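Local coordinates for protein alanine racemase 1 (Caldanaerobacter subterraneus subsp. tengcongensis MB4, PDB 4Y2W) that belongs to the alanine racemase family, pairing an N-terminal eight-stranded alpha/beta barrel with a mostly beta C-terminal domain, at residues I18-V29 with H219-F230. The protein carries 1 engineered substitution. Sequence-based numbering, arbitrary orientation.
Sequences ITHNFREIKKIV and HLDMVRPGIILF. With PO4 (phosphate ion), chain C.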
loop_
_atom_site.group_PDB
_atom_site.type_symbol
_atom_site.label_atom_id
_atom_site.label_comp_id
_atom_site.label_asym_id
_atom_site.label_seq_id
_atom_site.Cartn_x
_atom_site.Cartn_y
_atom_site.Cartn_z
ATOM N N ILE A 18 -11.070 -3.997 -19.073
ATOM C CA ILE A 18 -11.169 -2.572 -18.747
ATOM C C ILE A 18 -11.710 -1.791 -19.950
ATOM O O ILE A 18 -12.580 -0.934 -19.800
ATOM C CB ILE A 18 -9.804 -1.996 -18.310
ATOM C CG1 ILE A 18 -9.335 -2.666 -17.015
ATOM C CG2 ILE A 18 -9.886 -0.486 -18.112
ATOM C CD1 ILE A 18 -7.855 -2.493 -16.736
ATOM N N THR A 19 -11.193 -2.095 -21.139
ATOM C CA THR A 19 -11.675 -1.465 -22.370
ATOM C C THR A 19 -13.140 -1.822 -22.618
ATOM O O THR A 19 -13.909 -0.989 -23.095
ATOM C CB THR A 19 -10.839 -1.866 -23.608
ATOM O OG1 THR A 19 -10.818 -3.290 -23.742
ATOM C CG2 THR A 19 -9.415 -1.345 -23.495
ATOM N N HIS A 20 -13.519 -3.057 -22.293
ATOM C CA HIS A 20 -14.913 -3.481 -22.392
ATOM C C HIS A 20 -15.816 -2.670 -21.466
ATOM O O HIS A 20 -16.845 -2.160 -21.900
ATOM C CB HIS A 20 -15.063 -4.964 -22.061
ATOM C CG HIS A 20 -16.487 -5.400 -21.911
ATOM N ND1 HIS A 20 -17.194 -5.996 -22.930
ATOM C CD2 HIS A 20 -17.341 -5.303 -20.866
ATOM C CE1 HIS A 20 -18.419 -6.263 -22.516
ATOM N NE2 HIS A 20 -18.534 -5.851 -21.265
ATOM N N ASN A 21 -15.437 -2.576 -20.193
ATOM C CA ASN A 21 -16.200 -1.796 -19.213
ATOM C C ASN A 21 -16.284 -0.326 -19.610
ATOM O O ASN A 21 -17.290 0.333 -19.355
ATOM C CB ASN A 21 -15.579 -1.906 -17.816
ATOM C CG ASN A 21 -15.684 -3.302 -17.232
ATOM O OD1 ASN A 21 -16.445 -4.139 -17.716
ATOM N ND2 ASN A 21 -14.915 -3.558 -16.180
ATOM N N PHE A 22 -15.219 0.176 -20.228
ATOM C CA PHE A 22 -15.210 1.521 -20.800
ATOM C C PHE A 22 -16.274 1.647 -21.893
ATOM O O PHE A 22 -17.052 2.603 -21.895
ATOM C CB PHE A 22 -13.815 1.854 -21.348
ATOM C CG PHE A 22 -13.770 3.076 -22.220
ATOM C CD1 PHE A 22 -13.815 4.346 -21.662
ATOM C CD2 PHE A 22 -13.668 2.955 -23.601
ATOM C CE1 PHE A 22 -13.765 5.474 -22.464
ATOM C CE2 PHE A 22 -13.620 4.078 -24.407
ATOM C CZ PHE A 22 -13.667 5.341 -23.839
ATOM N N ARG A 23 -16.313 0.676 -22.804
ATOM C CA ARG A 23 -17.326 0.649 -23.868
ATOM C C ARG A 23 -18.767 0.525 -23.339
ATOM O O ARG A 23 -19.703 0.983 -23.992
ATOM C CB ARG A 23 -17.030 -0.463 -24.883
ATOM C CG ARG A 23 -15.846 -0.159 -25.793
ATOM C CD ARG A 23 -15.793 -1.089 -27.002
ATOM N NE ARG A 23 -15.687 -2.500 -26.625
ATOM C CZ ARG A 23 -14.572 -3.099 -26.211
ATOM N NH1 ARG A 23 -13.430 -2.426 -26.101
ATOM N NH2 ARG A 23 -14.598 -4.388 -25.897
ATOM N N GLU A 24 -18.940 -0.087 -22.169
ATOM C CA GLU A 24 -20.251 -0.156 -21.515
ATOM C C GLU A 24 -20.739 1.226 -21.078
ATOM O O GLU A 24 -21.932 1.517 -21.155
ATOM C CB GLU A 24 -20.215 -1.093 -20.303
ATOM C CG GLU A 24 -20.025 -2.560 -20.650
ATOM C CD GLU A 24 -21.238 -3.165 -21.326
ATOM O OE1 GLU A 24 -22.354 -3.010 -20.792
ATOM O OE2 GLU A 24 -21.074 -3.802 -22.390
ATOM N N ILE A 25 -19.816 2.073 -20.631
ATOM C CA ILE A 25 -20.166 3.425 -20.196
ATOM C C ILE A 25 -20.646 4.279 -21.375
ATOM O O ILE A 25 -21.558 5.093 -21.221
ATOM C CB ILE A 25 -18.986 4.130 -19.486
ATOM C CG1 ILE A 25 -18.515 3.322 -18.271
ATOM C CG2 ILE A 25 -19.376 5.539 -19.048
ATOM C CD1 ILE A 25 -19.607 2.997 -17.272
ATOM N N LYS A 26 -20.034 4.089 -22.543
ATOM C CA LYS A 26 -20.445 4.800 -23.757
ATOM C C LYS A 26 -21.886 4.482 -24.179
ATOM O O LYS A 26 -22.576 5.339 -24.733
ATOM C CB LYS A 26 -19.481 4.505 -24.912
ATOM C CG LYS A 26 -18.122 5.169 -24.754
ATOM C CD LYS A 26 -17.248 5.015 -25.993
ATOM C CE LYS A 26 -17.607 6.016 -27.083
ATOM N NZ LYS A 26 -17.367 7.428 -26.671
ATOM N N LYS A 27 -22.335 3.258 -23.915
ATOM C CA LYS A 27 -23.708 2.856 -24.220
ATOM C C LYS A 27 -24.727 3.604 -23.358
ATOM O O LYS A 27 -25.806 3.944 -23.835
ATOM C CB LYS A 27 -23.884 1.347 -24.029
ATOM C CG LYS A 27 -23.081 0.497 -25.002
ATOM C CD LYS A 27 -23.147 -0.979 -24.635
ATOM C CE LYS A 27 -22.434 -1.845 -25.663
ATOM N NZ LYS A 27 -22.518 -3.296 -25.338
ATOM N N ILE A 28 -24.371 3.863 -22.100
ATOM C CA ILE A 28 -25.258 4.539 -21.144
ATOM C C ILE A 28 -25.409 6.029 -21.457
ATOM O O ILE A 28 -26.512 6.573 -21.379
ATOM C CB ILE A 28 -24.751 4.388 -19.685
ATOM C CG1 ILE A 28 -24.639 2.907 -19.290
ATOM C CG2 ILE A 28 -25.656 5.134 -18.707
ATOM C CD1 ILE A 28 -25.893 2.095 -19.536
ATOM N N VAL A 29 -24.299 6.684 -21.791
ATOM C CA VAL A 29 -24.304 8.119 -22.099
ATOM C C VAL A 29 -24.576 8.367 -23.579
ATOM O O VAL A 29 -24.529 7.444 -24.394
ATOM C CB VAL A 29 -22.973 8.809 -21.705
ATOM C CG1 VAL A 29 -22.613 8.492 -20.259
ATOM C CG2 VAL A 29 -21.835 8.415 -22.643
ATOM N N HIS A 219 -25.326 13.790 -16.596
ATOM C CA HIS A 219 -24.335 13.501 -17.641
ATOM C C HIS A 219 -23.612 14.747 -18.159
ATOM O O HIS A 219 -22.388 14.737 -18.291
ATOM C CB HIS A 219 -25.000 12.768 -18.813
ATOM C CG HIS A 219 -25.393 11.358 -18.501
ATOM N ND1 HIS A 219 -25.653 10.424 -19.481
ATOM C CD2 HIS A 219 -25.555 10.718 -17.319
ATOM C CE1 HIS A 219 -25.971 9.274 -18.917
ATOM N NE2 HIS A 219 -25.918 9.424 -17.606
ATOM N N LEU A 220 -24.373 15.801 -18.456
ATOM C CA LEU A 220 -23.829 17.081 -18.940
ATOM C C LEU A 220 -22.887 16.895 -20.145
ATOM O O LEU A 220 -23.163 16.069 -21.013
ATOM C CB LEU A 220 -23.154 17.846 -17.791
ATOM C CG LEU A 220 -24.031 18.218 -16.592
ATOM C CD1 LEU A 220 -23.175 18.769 -15.463
ATOM C CD2 LEU A 220 -25.100 19.225 -16.988
ATOM N N ASP A 221 -21.787 17.646 -20.199
ATOM C CA ASP A 221 -20.860 17.590 -21.332
ATOM C C ASP A 221 -19.821 16.480 -21.178
ATOM O O ASP A 221 -19.304 15.973 -22.173
ATOM C CB ASP A 221 -20.138 18.930 -21.499
ATOM C CG ASP A 221 -21.093 20.101 -21.623
ATOM O OD1 ASP A 221 -21.998 20.053 -22.481
ATOM O OD2 ASP A 221 -20.937 21.070 -20.851
ATOM N N MET A 222 -19.502 16.123 -19.935
ATOM C CA MET A 222 -18.520 15.075 -19.662
ATOM C C MET A 222 -18.888 14.275 -18.413
ATOM O O MET A 222 -19.593 14.759 -17.528
ATOM C CB MET A 222 -17.120 15.683 -19.522
ATOM C CG MET A 222 -15.983 14.672 -19.551
ATOM S SD MET A 222 -14.372 15.432 -19.822
ATOM C CE MET A 222 -14.276 16.545 -18.421
ATOM N N VAL A 223 -18.396 13.043 -18.362
ATOM C CA VAL A 223 -18.724 12.095 -17.305
ATOM C C VAL A 223 -17.428 11.470 -16.748
ATOM O O VAL A 223 -16.450 11.313 -17.481
ATOM C CB VAL A 223 -19.750 11.074 -17.860
ATOM C CG1 VAL A 223 -19.355 9.631 -17.603
ATOM C CG2 VAL A 223 -21.141 11.377 -17.320
ATOM N N ARG A 224 -17.422 11.134 -15.455
ATOM C CA ARG A 224 -16.190 10.736 -14.742
ATOM C C ARG A 224 -16.227 9.318 -14.136
ATOM O O ARG A 224 -16.266 9.160 -12.909
ATOM C CB ARG A 224 -15.888 11.745 -13.624
ATOM C CG ARG A 224 -15.641 13.178 -14.081
ATOM C CD ARG A 224 -15.047 14.012 -12.951
ATOM N NE ARG A 224 -15.850 13.926 -11.728
ATOM C CZ ARG A 224 -16.670 14.868 -11.258
ATOM N NH1 ARG A 224 -16.830 16.035 -11.877
ATOM N NH2 ARG A 224 -17.340 14.641 -10.137
ATOM N N PRO A 225 -16.192 8.278 -14.987
ATOM C CA PRO A 225 -16.152 6.914 -14.458
ATOM C C PRO A 225 -14.780 6.558 -13.895
ATOM O O PRO A 225 -13.759 6.854 -14.521
ATOM C CB PRO A 225 -16.458 6.055 -15.687
ATOM C CG PRO A 225 -15.971 6.864 -16.837
ATOM C CD PRO A 225 -16.235 8.295 -16.460
ATOM N N GLY A 226 -14.767 5.927 -12.724
ATOM C CA GLY A 226 -13.529 5.489 -12.083
ATOM C C GLY A 226 -13.578 4.015 -11.748
ATOM O O GLY A 226 -13.300 3.173 -12.602
ATOM N N ILE A 227 -13.944 3.702 -10.505
ATOM C CA ILE A 227 -14.009 2.313 -10.036
ATOM C C ILE A 227 -14.807 1.409 -10.976
ATOM O O ILE A 227 -14.454 0.247 -11.178
ATOM C CB ILE A 227 -14.599 2.217 -8.608
ATOM C CG1 ILE A 227 -14.485 0.789 -8.056
ATOM C CG2 ILE A 227 -16.055 2.664 -8.582
ATOM C CD1 ILE A 227 -13.080 0.226 -8.066
ATOM N N ILE A 228 -15.868 1.950 -11.562
ATOM C CA ILE A 228 -16.738 1.180 -12.446
ATOM C C ILE A 228 -15.996 0.621 -13.667
ATOM O O ILE A 228 -16.350 -0.438 -14.181
ATOM C CB ILE A 228 -17.963 2.018 -12.873
ATOM C CG1 ILE A 228 -19.101 1.108 -13.342
ATOM C CG2 ILE A 228 -17.583 3.047 -13.932
ATOM C CD1 ILE A 228 -20.453 1.786 -13.297
ATOM N N LEU A 229 -14.952 1.322 -14.106
ATOM C CA LEU A 229 -14.095 0.834 -15.184
ATOM C C LEU A 229 -13.316 -0.426 -14.788
ATOM O O LEU A 229 -12.787 -1.126 -15.658
ATOM C CB LEU A 229 -13.102 1.920 -15.611
ATOM C CG LEU A 229 -13.665 3.222 -16.191
ATOM C CD1 LEU A 229 -12.575 4.284 -16.257
ATOM C CD2 LEU A 229 -14.279 2.994 -17.565
ATOM N N PHE A 230 -13.243 -0.710 -13.486
ATOM C CA PHE A 230 -12.446 -1.824 -12.968
ATOM C C PHE A 230 -13.298 -2.949 -12.361
ATOM O O PHE A 230 -12.871 -3.649 -11.438
ATOM C CB PHE A 230 -11.401 -1.275 -11.986
ATOM C CG PHE A 230 -10.547 -0.190 -12.585
ATOM C CD1 PHE A 230 -9.504 -0.509 -13.450
ATOM C CD2 PHE A 230 -10.816 1.150 -12.334
ATOM C CE1 PHE A 230 -8.731 0.486 -14.029
ATOM C CE2 PHE A 230 -10.045 2.149 -12.914
ATOM C CZ PHE A 230 -9.000 1.818 -13.757
HETATM P P PO4 C . -15.868 6.991 -8.942
HETATM O O1 PO4 C . -16.554 6.080 -9.934
HETATM O O2 PO4 C . -16.839 7.413 -7.861
HETATM O O3 PO4 C . -15.359 8.220 -9.663
HETATM O O4 PO4 C . -14.711 6.255 -8.304
#
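I18 puts its CD1 against the ring of F230, with CD1 and CE1 4.1 Å apart. I18 also touches V51 and L55 of helix 48-58. One turn on, N21 reaches the backbone of the 3-10 segment 227-229. Its ND2 donates a weak but fairly straight hydrogen bond to L229 O (3.3 Å, N-H...O angle 163°). N21 OD1 accepts from the backbone N of R245, so both ends of the amide have partners, which helps to fix its rotation.

F22 meets L229 beside its backbone: L229 CD2 lies 3.7 Å from F22 CA and near the plane of the F22 ring, at its edge. I25 meets several apolar side chains. Its CG1 lies against L229 CD2, which comes in from the 3-10 turn. With CG1 beside the backbone N (chi1 -58°), its CD1 meets I228 CG2 tip to tip at 3.9 Å. Its CG2, on the other branch, packs on V223 CG1 and P225 CG, each at 4.3 Å.

At the helix end, I28 O lies in the plane of the H219 ring, at its edge near CE1. V29, the first residue out of helical geometry, lays CG1 obliquely against that ring, 3.7 Å from H219 ND1. H219 NE2 is hydrogen-bonded to I212 O, which helps to set the ring.

Beyond V223 and P225, the backbone N atoms of G226 and I227 make weak hydrogen bonds to a phosphate ion, probably from the crystallisation liquor. Helix 15-28, just before the first barrel strand 34-38, packs over the eighth, 222-224, and the turn after it, where the parallel barrel closes. This is the TIM-barrel fold of the alanine racemase N-terminal domain.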